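Local coordinates for protein purine nucleosidase, (IunH-1) (Sulfolobus solfataricus, PDB 3T8J) that belongs to the nucleosidase family of alpha/beta proteins, binds a sodium ion in the crystal and is built on a mixed beta-sheet flanked by helices, at residues L18-K23 with I240-A245; E198-I203 with N232-P237; N46-L51 with I58-G63. All coordinates share one frame; numbering follows the deposited sequence.

Interaction 1: L18-K23 with I240-A245; sequences LYLLLK and ITTAIA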
loop_
_atom_site.group_PDB
_atom_site.type_symbol
_atom_site.label_atom_id
_atom_site.label_comp_id
_atom_site.label_asym_id
_atom_site.label_seq_id
_atom_site.Cartn_x
_atom_site.Cartn_y
_atom_site.Cartn_z
ATOM N N LEU A 18 2.292 12.063 35.893
ATOM C CA LEU A 18 3.411 11.846 36.810
ATOM C C LEU A 18 2.956 12.194 38.228
ATOM O O LEU A 18 3.174 11.434 39.190
ATOM C CB LEU A 18 4.608 12.706 36.393
ATOM C CG LEU A 18 5.783 12.729 37.369
ATOM C CD1 LEU A 18 6.454 11.373 37.528
ATOM C CD2 LEU A 18 6.799 13.779 36.915
ATOM N N TYR A 19 2.330 13.364 38.373
ATOM C CA TYR A 19 1.885 13.819 39.693
ATOM C C TYR A 19 0.802 12.906 40.294
ATOM O O TYR A 19 0.798 12.679 41.503
ATOM C CB TYR A 19 1.440 15.274 39.656
ATOM C CG TYR A 19 2.540 16.295 39.451
ATOM C CD1 TYR A 19 3.896 15.955 39.458
ATOM C CD2 TYR A 19 2.227 17.627 39.292
ATOM C CE1 TYR A 19 4.895 16.922 39.300
ATOM C CE2 TYR A 19 3.223 18.598 39.132
ATOM C CZ TYR A 19 4.548 18.245 39.146
ATOM O OH TYR A 19 5.516 19.222 38.988
ATOM N N LEU A 20 -0.109 12.380 39.473
ATOM C CA LEU A 20 -1.148 11.471 39.961
ATOM C C LEU A 20 -0.486 10.241 40.584
ATOM O O LEU A 20 -0.891 9.794 41.658
ATOM C CB LEU A 20 -2.114 11.081 38.828
ATOM C CG LEU A 20 -3.495 10.496 39.150
ATOM C CD1 LEU A 20 -4.311 11.398 40.070
ATOM C CD2 LEU A 20 -4.283 10.198 37.863
ATOM N N LEU A 21 0.538 9.703 39.912
ATOM C CA LEU A 21 1.233 8.527 40.459
ATOM C C LEU A 21 1.909 8.900 41.788
ATOM O O LEU A 21 1.764 8.201 42.798
ATOM C CB LEU A 21 2.276 7.951 39.477
ATOM C CG LEU A 21 1.786 7.319 38.176
ATOM C CD1 LEU A 21 2.999 6.997 37.280
ATOM C CD2 LEU A 21 0.955 6.058 38.447
ATOM N N LEU A 22 2.663 9.995 41.804
ATOM C CA LEU A 22 3.426 10.400 43.003
ATOM C C LEU A 22 2.564 10.809 44.197
ATOM O O LEU A 22 2.861 10.426 45.361
ATOM C CB LEU A 22 4.401 11.528 42.662
ATOM C CG LEU A 22 5.519 11.198 41.681
ATOM C CD1 LEU A 22 6.387 12.443 41.444
ATOM C CD2 LEU A 22 6.391 10.055 42.147
ATOM N N LYS A 23 1.509 11.574 43.937
ATOM C CA LYS A 23 0.563 12.007 44.956
ATOM C C LYS A 23 0.019 10.803 45.688
ATOM O O LYS A 23 -0.161 10.847 46.910
ATOM C CB LYS A 23 -0.616 12.732 44.299
ATOM C CG LYS A 23 -1.813 12.967 45.227
ATOM C CD LYS A 23 -1.507 14.071 46.160
ATOM C CE LYS A 23 -2.630 14.337 47.200
ATOM N NZ LYS A 23 -3.211 13.120 47.843
ATOM N N ILE A 240 -6.611 10.171 32.495
ATOM C CA ILE A 240 -7.590 9.085 32.583
ATOM C C ILE A 240 -6.907 7.716 32.532
ATOM O O ILE A 240 -7.243 6.814 33.328
ATOM C CB ILE A 240 -8.687 9.214 31.504
ATOM C CG1 ILE A 240 -9.633 10.362 31.838
ATOM C CG2 ILE A 240 -9.505 7.904 31.399
ATOM C CD1 ILE A 240 -10.614 10.748 30.685
ATOM N N THR A 241 -5.947 7.552 31.615
ATOM C CA THR A 241 -5.205 6.300 31.511
ATOM C C THR A 241 -4.525 5.989 32.847
ATOM O O THR A 241 -4.585 4.872 33.350
ATOM C CB THR A 241 -4.157 6.364 30.389
ATOM O OG1 THR A 241 -4.824 6.670 29.146
ATOM C CG2 THR A 241 -3.374 5.037 30.266
ATOM N N THR A 242 -3.878 6.999 33.407
ATOM C CA THR A 242 -3.165 6.882 34.679
ATOM C C THR A 242 -4.112 6.558 35.843
ATOM O O THR A 242 -3.813 5.724 36.702
ATOM C CB THR A 242 -2.373 8.183 34.971
ATOM O OG1 THR A 242 -1.515 8.487 33.855
ATOM C CG2 THR A 242 -1.515 8.051 36.224
ATOM N N ALA A 243 -5.256 7.232 35.868
ATOM C CA ALA A 243 -6.257 7.011 36.920
ATOM C C ALA A 243 -6.753 5.569 36.884
ATOM O O ALA A 243 -6.927 4.957 37.934
ATOM C CB ALA A 243 -7.431 8.017 36.800
ATOM N N ILE A 244 -6.983 5.037 35.685
ATOM C CA ILE A 244 -7.419 3.638 35.535
ATOM C C ILE A 244 -6.283 2.696 35.968
ATOM O O ILE A 244 -6.523 1.654 36.612
ATOM C CB ILE A 244 -7.861 3.352 34.084
ATOM C CG1 ILE A 244 -9.166 4.073 33.768
ATOM C CG2 ILE A 244 -8.006 1.847 33.827
ATOM C CD1 ILE A 244 -9.443 4.128 32.269
ATOM N N ALA A 245 -5.029 3.036 35.639
ATOM C CA ALA A 245 -3.899 2.197 36.097
ATOM C C ALA A 245 -3.852 2.115 37.623
ATOM O O ALA A 245 -3.658 1.043 38.204
ATOM C CB ALA A 245 -2.574 2.707 35.534
#
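L20, in the conformer described here, one of two modelled, lays its CD2 methyl over the backbone of 240-245, where it touches A243 N at 3.7 Å and A243 CA at 3.9 Å, with A243 CB just beyond. Its CG stands anti to the backbone N (chi1 -162°), which carries the branch across the gap between the two helices. From the other side T242 points its CG2 methyl back at the 18-23 helix. This methyl sits between two leucines, 3.9 Å from L20 CD2 and 3.9 Å from L21 CD2, and the L21 side chain runs across that of T242 at about a right angle. The hydroxyl plays no part in the apolar overlap: T242 OG1 is hydrogen-bonded to D238 O, one turn earlier in its own helix, with S17 OG as a weak second partner.

All four touching residues are buried. The segment axes approach to 9.6 Å and diverge by only 24°. L119 of strand 116-120 touches both L21 and T242, while F300 of helix 297-308 packs on A243. Helix 12-23 is the crossover between parallel strands 3-8 and 27-33, in a sheet whose parallel strands follow the 3-2-1-4-5-6 order of a Rossmann-like fold.

Interaction 2: E198-I203 with N232-P237; sequences EEWNVI and NGHPHP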
loop_
_atom_site.group_PDB
_atom_site.type_symbol
_atom_site.label_atom_id
_atom_site.label_comp_id
_atom_site.label_asym_id
_atom_site.label_seq_id
_atom_site.Cartn_x
_atom_site.Cartn_y
_atom_site.Cartn_z
ATOM N N GLU A 198 -18.294 24.180 34.185
ATOM C CA GLU A 198 -18.599 24.114 35.628
ATOM C C GLU A 198 -17.402 23.614 36.436
ATOM O O GLU A 198 -17.023 24.191 37.466
ATOM C CB GLU A 198 -19.824 23.207 35.882
ATOM C CG GLU A 198 -20.139 22.884 37.373
ATOM C CD GLU A 198 -19.697 21.460 37.805
ATOM O OE1 GLU A 198 -20.223 20.481 37.213
ATOM O OE2 GLU A 198 -18.852 21.315 38.739
ATOM N N GLU A 199 -16.803 22.532 35.957
ATOM C CA GLU A 199 -15.647 21.932 36.608
ATOM C C GLU A 199 -14.422 22.843 36.555
ATOM O O GLU A 199 -13.712 22.985 37.542
ATOM C CB GLU A 199 -15.351 20.563 35.976
ATOM C CG GLU A 199 -16.437 19.542 36.297
ATOM C CD GLU A 199 -16.379 18.273 35.473
ATOM O OE1 GLU A 199 -15.907 18.309 34.312
ATOM O OE2 GLU A 199 -16.843 17.237 35.991
ATOM N N TRP A 200 -14.190 23.461 35.407
ATOM C CA TRP A 200 -13.085 24.404 35.221
ATOM C C TRP A 200 -13.195 25.585 36.188
ATOM O O TRP A 200 -12.210 25.949 36.829
ATOM C CB TRP A 200 -13.076 24.870 33.766
ATOM C CG TRP A 200 -12.046 25.884 33.364
ATOM C CD1 TRP A 200 -12.287 27.176 32.996
ATOM C CD2 TRP A 200 -10.641 25.684 33.211
ATOM N NE1 TRP A 200 -11.114 27.793 32.637
ATOM C CE2 TRP A 200 -10.086 26.904 32.776
ATOM C CE3 TRP A 200 -9.782 24.599 33.429
ATOM C CZ2 TRP A 200 -8.728 27.063 32.534
ATOM C CZ3 TRP A 200 -8.424 24.770 33.192
ATOM C CH2 TRP A 200 -7.918 25.999 32.753
ATOM N N ASN A 201 -14.393 26.152 36.317
ATOM C CA ASN A 201 -14.627 27.253 37.266
ATOM C C ASN A 201 -14.355 26.838 38.719
ATOM O O ASN A 201 -13.792 27.620 39.507
ATOM C CB ASN A 201 -16.053 27.814 37.116
ATOM C CG ASN A 201 -16.230 28.675 35.858
ATOM O OD1 ASN A 201 -15.255 29.124 35.240
ATOM N ND2 ASN A 201 -17.486 28.908 35.476
ATOM N N VAL A 202 -14.730 25.610 39.084
ATOM C CA VAL A 202 -14.438 25.113 40.436
ATOM C C VAL A 202 -12.925 25.085 40.664
ATOM O O VAL A 202 -12.435 25.520 41.708
ATOM C CB VAL A 202 -15.024 23.701 40.690
ATOM C CG1 VAL A 202 -14.405 23.070 41.952
ATOM C CG2 VAL A 202 -16.542 23.765 40.800
ATOM N N ILE A 203 -12.191 24.583 39.680
ATOM C CA ILE A 203 -10.739 24.524 39.777
ATOM C C ILE A 203 -10.107 25.924 39.875
ATOM O O ILE A 203 -9.192 26.134 40.673
ATOM C CB ILE A 203 -10.124 23.703 38.602
ATOM C CG1 ILE A 203 -10.567 22.241 38.717
ATOM C CG2 ILE A 203 -8.600 23.807 38.591
ATOM C CD1 ILE A 203 -10.271 21.375 37.484
ATOM N N ASN A 232 -16.156 19.948 24.301
ATOM C CA ASN A 232 -16.793 20.854 25.253
ATOM C C ASN A 232 -15.958 20.976 26.543
ATOM O O ASN A 232 -16.304 20.466 27.609
ATOM C CB ASN A 232 -18.250 20.441 25.504
ATOM C CG ASN A 232 -19.154 20.712 24.296
ATOM O OD1 ASN A 232 -19.009 21.724 23.596
ATOM N ND2 ASN A 232 -20.100 19.811 24.056
ATOM N N GLY A 233 -14.838 21.687 26.411
ATOM C CA GLY A 233 -13.874 21.894 27.480
ATOM C C GLY A 233 -12.507 21.399 27.021
ATOM O O GLY A 233 -12.036 21.751 25.933
ATOM N N HIS A 234 -11.842 20.610 27.862
ATOM C CA HIS A 234 -10.589 19.980 27.470
ATOM C C HIS A 234 -10.597 18.529 27.932
ATOM O O HIS A 234 -11.262 18.179 28.915
ATOM C CB HIS A 234 -9.348 20.718 27.977
ATOM C CG HIS A 234 -9.145 20.667 29.458
ATOM N ND1 HIS A 234 -9.557 21.673 30.305
ATOM C CD2 HIS A 234 -8.512 19.757 30.233
ATOM C CE1 HIS A 234 -9.207 21.368 31.545
ATOM N NE2 HIS A 234 -8.583 20.206 31.528
ATOM N N PRO A 235 -9.871 17.685 27.203
ATOM C CA PRO A 235 -9.809 16.278 27.583
ATOM C C PRO A 235 -8.596 15.952 28.462
ATOM O O PRO A 235 -7.665 16.752 28.566
ATOM C CB PRO A 235 -9.688 15.593 26.236
ATOM C CG PRO A 235 -8.836 16.514 25.442
ATOM C CD PRO A 235 -9.236 17.908 25.886
ATOM N N HIS A 236 -8.618 14.755 29.063
ATOM C CA HIS A 236 -7.538 14.243 29.920
ATOM C C HIS A 236 -7.120 12.837 29.438
ATOM O O HIS A 236 -7.301 11.842 30.150
ATOM C CB HIS A 236 -8.016 14.176 31.378
ATOM C CG HIS A 236 -7.787 15.430 32.172
ATOM N ND1 HIS A 236 -6.541 16.003 32.325
ATOM C CD2 HIS A 236 -8.634 16.169 32.938
ATOM C CE1 HIS A 236 -6.635 17.059 33.117
ATOM N NE2 HIS A 236 -7.895 17.185 33.502
ATOM N N PRO A 237 -6.560 12.744 28.221
ATOM C CA PRO A 237 -6.235 11.421 27.692
ATOM C C PRO A 237 -5.280 10.634 28.588
ATOM O O PRO A 237 -5.521 9.442 28.895
ATOM C CB PRO A 237 -5.611 11.725 26.313
ATOM C CG PRO A 237 -5.136 13.134 26.405
ATOM C CD PRO A 237 -6.121 13.830 27.327
#
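W200 reaches the 232-237 loop with the CE3–CZ3 side of its six-membered ring, and the atom it meets there is H234 CE1. From W200 CB, the ring leaves with CG anti to the backbone N (chi1 178°), directed off the 197-204 helix toward the loop. Neither CB nor the pyrrole part of the indole comes within 4.2 Å of 232-237. The touch begins on the six-membered ring: W200 CE3 lies 3.8 Å from H234 CE1, and the next atom round, W200 CZ3, lies 3.9 Å from the same carbon. Seen from the imidazole, CE3 sits at the ring edge, near its plane. The two planes are inclined at 83° with centroids 5.6 Å apart, and CE1 comes to the indole at a slant, an oblique aromatic pair.

Here a short helix meets an irregular connection between helices 209-227 and 237-246, in the helical part of this alpha/beta fold, and the join is one of aromatic rings rather than of regular secondary structure. H234 has its ring held at both nitrogens, ND1 by R222 NH1 and NE2 by Y214 OH, which fixes its rotation and places CE1, the carbon between them, against the indole. R222 also makes a cation-pi contact with W200, and Y214 packs on W200, so each of these residues serves both partners. Further along the loop, H234 CD2 lies 4.2 Å above one face of the H236 ring, offset toward its rim. H236, at the N-cap position of helix 237-246, is hydrogen-bonded through ND1 to D13 OD1 and through NE2 to Y214 OH, a hydroxyl shared by the two histidines.

Interaction 3: N46-L51 with I58-G63; sequences NALWAL and IPVYPG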
loop_
_atom_site.group_PDB
_atom_site.type_symbol
_atom_site.label_atom_id
_atom_site.label_comp_id
_atom_site.label_asym_id
_atom_site.label_seq_id
_atom_site.Cartn_x
_atom_site.Cartn_y
_atom_site.Cartn_z
ATOM N N ASN A 46 11.147 19.745 30.575
ATOM C CA ASN A 46 9.836 19.758 31.229
ATOM C C ASN A 46 9.759 18.694 32.323
ATOM O O ASN A 46 9.253 18.954 33.418
ATOM C CB ASN A 46 8.697 19.499 30.229
ATOM C CG ASN A 46 8.348 20.702 29.359
ATOM O OD1 ASN A 46 8.807 21.838 29.572
ATOM N ND2 ASN A 46 7.474 20.458 28.381
ATOM N N ALA A 47 10.266 17.510 32.024
ATOM C CA ALA A 47 10.204 16.433 33.004
ATOM C C ALA A 47 11.080 16.698 34.241
ATOM O O ALA A 47 10.669 16.479 35.376
ATOM C CB ALA A 47 10.584 15.087 32.330
ATOM N N LEU A 48 12.299 17.175 34.010
ATOM C CA LEU A 48 13.222 17.533 35.076
ATOM C C LEU A 48 12.657 18.637 35.967
ATOM O O LEU A 48 12.670 18.542 37.183
ATOM C CB LEU A 48 14.565 17.962 34.487
ATOM C CG LEU A 48 15.381 16.854 33.795
ATOM C CD1 LEU A 48 16.389 17.493 32.837
ATOM C CD2 LEU A 48 16.076 15.935 34.798
ATOM N N TRP A 49 12.130 19.684 35.332
ATOM C CA TRP A 49 11.469 20.754 36.047
ATOM C C TRP A 49 10.275 20.241 36.858
ATOM O O TRP A 49 10.123 20.619 38.007
ATOM C CB TRP A 49 11.025 21.850 35.083
ATOM C CG TRP A 49 10.294 22.982 35.741
ATOM C CD1 TRP A 49 10.845 24.101 36.294
ATOM C CD2 TRP A 49 8.884 23.095 35.927
ATOM N NE1 TRP A 49 9.863 24.916 36.807
ATOM C CE2 TRP A 49 8.649 24.330 36.592
ATOM C CE3 TRP A 49 7.798 22.294 35.581
ATOM C CZ2 TRP A 49 7.385 24.748 36.944
ATOM C CZ3 TRP A 49 6.521 22.721 35.935
ATOM C CH2 TRP A 49 6.334 23.940 36.605
ATOM N N ALA A 50 9.442 19.384 36.275
ATOM C CA ALA A 50 8.284 18.835 36.981
ATOM C C ALA A 50 8.684 18.095 38.264
ATOM O O ALA A 50 8.062 18.276 39.314
ATOM C CB ALA A 50 7.491 17.908 36.053
ATOM N N LEU A 51 9.731 17.279 38.185
ATOM C CA LEU A 51 10.226 16.549 39.355
ATOM C C LEU A 51 10.700 17.492 40.456
ATOM O O LEU A 51 10.500 17.224 41.644
ATOM C CB LEU A 51 11.327 15.550 38.952
ATOM C CG LEU A 51 10.848 14.358 38.137
ATOM C CD1 LEU A 51 12.057 13.698 37.479
ATOM C CD2 LEU A 51 10.092 13.346 39.005
ATOM N N ILE A 58 14.082 11.421 40.796
ATOM C CA ILE A 58 13.842 10.252 39.929
ATOM C C ILE A 58 14.625 10.441 38.626
ATOM O O ILE A 58 14.629 11.530 38.068
ATOM C CB ILE A 58 12.337 10.088 39.672
ATOM C CG1 ILE A 58 11.618 9.720 40.973
ATOM C CG2 ILE A 58 12.074 9.027 38.551
ATOM C CD1 ILE A 58 10.126 9.951 40.952
ATOM N N PRO A 59 15.323 9.408 38.143
ATOM C CA PRO A 59 16.100 9.630 36.932
ATOM C C PRO A 59 15.242 9.814 35.682
ATOM O O PRO A 59 14.212 9.134 35.516
ATOM C CB PRO A 59 16.944 8.372 36.805
ATOM C CG PRO A 59 16.139 7.312 37.535
ATOM C CD PRO A 59 15.493 8.031 38.668
ATOM N N VAL A 60 15.669 10.746 34.832
ATOM C CA VAL A 60 15.074 11.026 33.536
ATOM C C VAL A 60 16.034 10.571 32.435
ATOM O O VAL A 60 17.180 11.028 32.352
ATOM C CB VAL A 60 14.749 12.543 33.367
ATOM C CG1 VAL A 60 14.196 12.828 31.989
ATOM C CG2 VAL A 60 13.773 12.972 34.494
ATOM N N TYR A 61 15.580 9.604 31.632
ATOM C CA TYR A 61 16.371 9.038 30.557
ATOM C C TYR A 61 15.858 9.497 29.192
ATOM O O TYR A 61 14.769 9.082 28.747
ATOM C CB TYR A 61 16.316 7.492 30.622
ATOM C CG TYR A 61 16.906 6.887 31.867
ATOM C CD1 TYR A 61 18.265 6.653 31.967
ATOM C CD2 TYR A 61 16.096 6.506 32.957
ATOM C CE1 TYR A 61 18.808 6.136 33.087
ATOM C CE2 TYR A 61 16.647 5.954 34.091
ATOM C CZ TYR A 61 18.008 5.767 34.163
ATOM O OH TYR A 61 18.596 5.229 35.301
ATOM N N PRO A 62 16.644 10.336 28.496
ATOM C CA PRO A 62 16.258 10.690 27.146
ATOM C C PRO A 62 16.304 9.471 26.228
ATOM O O PRO A 62 17.276 8.717 26.236
ATOM C CB PRO A 62 17.313 11.744 26.747
ATOM C CG PRO A 62 17.803 12.303 28.076
ATOM C CD PRO A 62 17.881 11.032 28.901
ATOM N N GLY A 63 15.272 9.320 25.412
ATOM C CA GLY A 63 15.197 8.201 24.469
ATOM C C GLY A 63 15.201 8.656 23.023
ATOM O O GLY A 63 15.917 9.603 22.635
#
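I58 meets L51 first, its CD1 methyl 3.9 Å from L51 CD2, with the two side chains crossing at about a right angle. The carbonyl of I58 faces the other branch of the same leucine: I58 O lies 3.4 Å from L51 CD1, a van der Waals contact. The chain passes P59 and enters strand 60-62, where V60 turns back toward the helix. V60 CG2 stands anti to the carbonyl carbon and fits into the corner formed by L51 CD1 (3.5 Å) and L48 CD2 (3.8 Å). The other methyl, V60 CG1, reaches A47 CB more loosely at 4.3 Å. Beyond V60 the strand continues through Y61, whose backbone is hydrogen-bonded to V31 and I33 of strand 27-33.

Segment 46-51 and strand 60-62 run antiparallel, their directions 178° apart and their axes 9.6 Å at closest approach. In this beta-alpha-beta unit helix 40-53 runs back from strand 27-33, and strand 60-62 then lies parallel to 27-33. No hydrogen bond or charge pair crosses between the segments, and all five touching residues are buried. This is consistent with a contact held by close packing of methyl groups and, probably, by the hydrophobic effect.

Overall arrangement
All three contacts bury their touching residues, but at different depths: the centre of interaction 1 lies about 10 Å from that of the chain, against about 15 Å for interaction 3 and 18 Å for interaction 2. Interactions 1 and 3 share an apolar layer through helix 12-23, since L18 CD2 packs 3.9 Å from L51 CD2 and L22 CD2 lies 3.9 Å from I58 CD1; Y19 OH adds a probable hydrogen bond to A50 O at 2.7 Å. Segment 232-237 runs into the helix that carries 240-245, and the P237 carbonyl takes the T241 hydroxyl. Aliphatic methyls carry the helix-helix and the helix-strand contact, whereas aromatic rings with hydrogen-bonded nitrogens serve the outlying helix and loop.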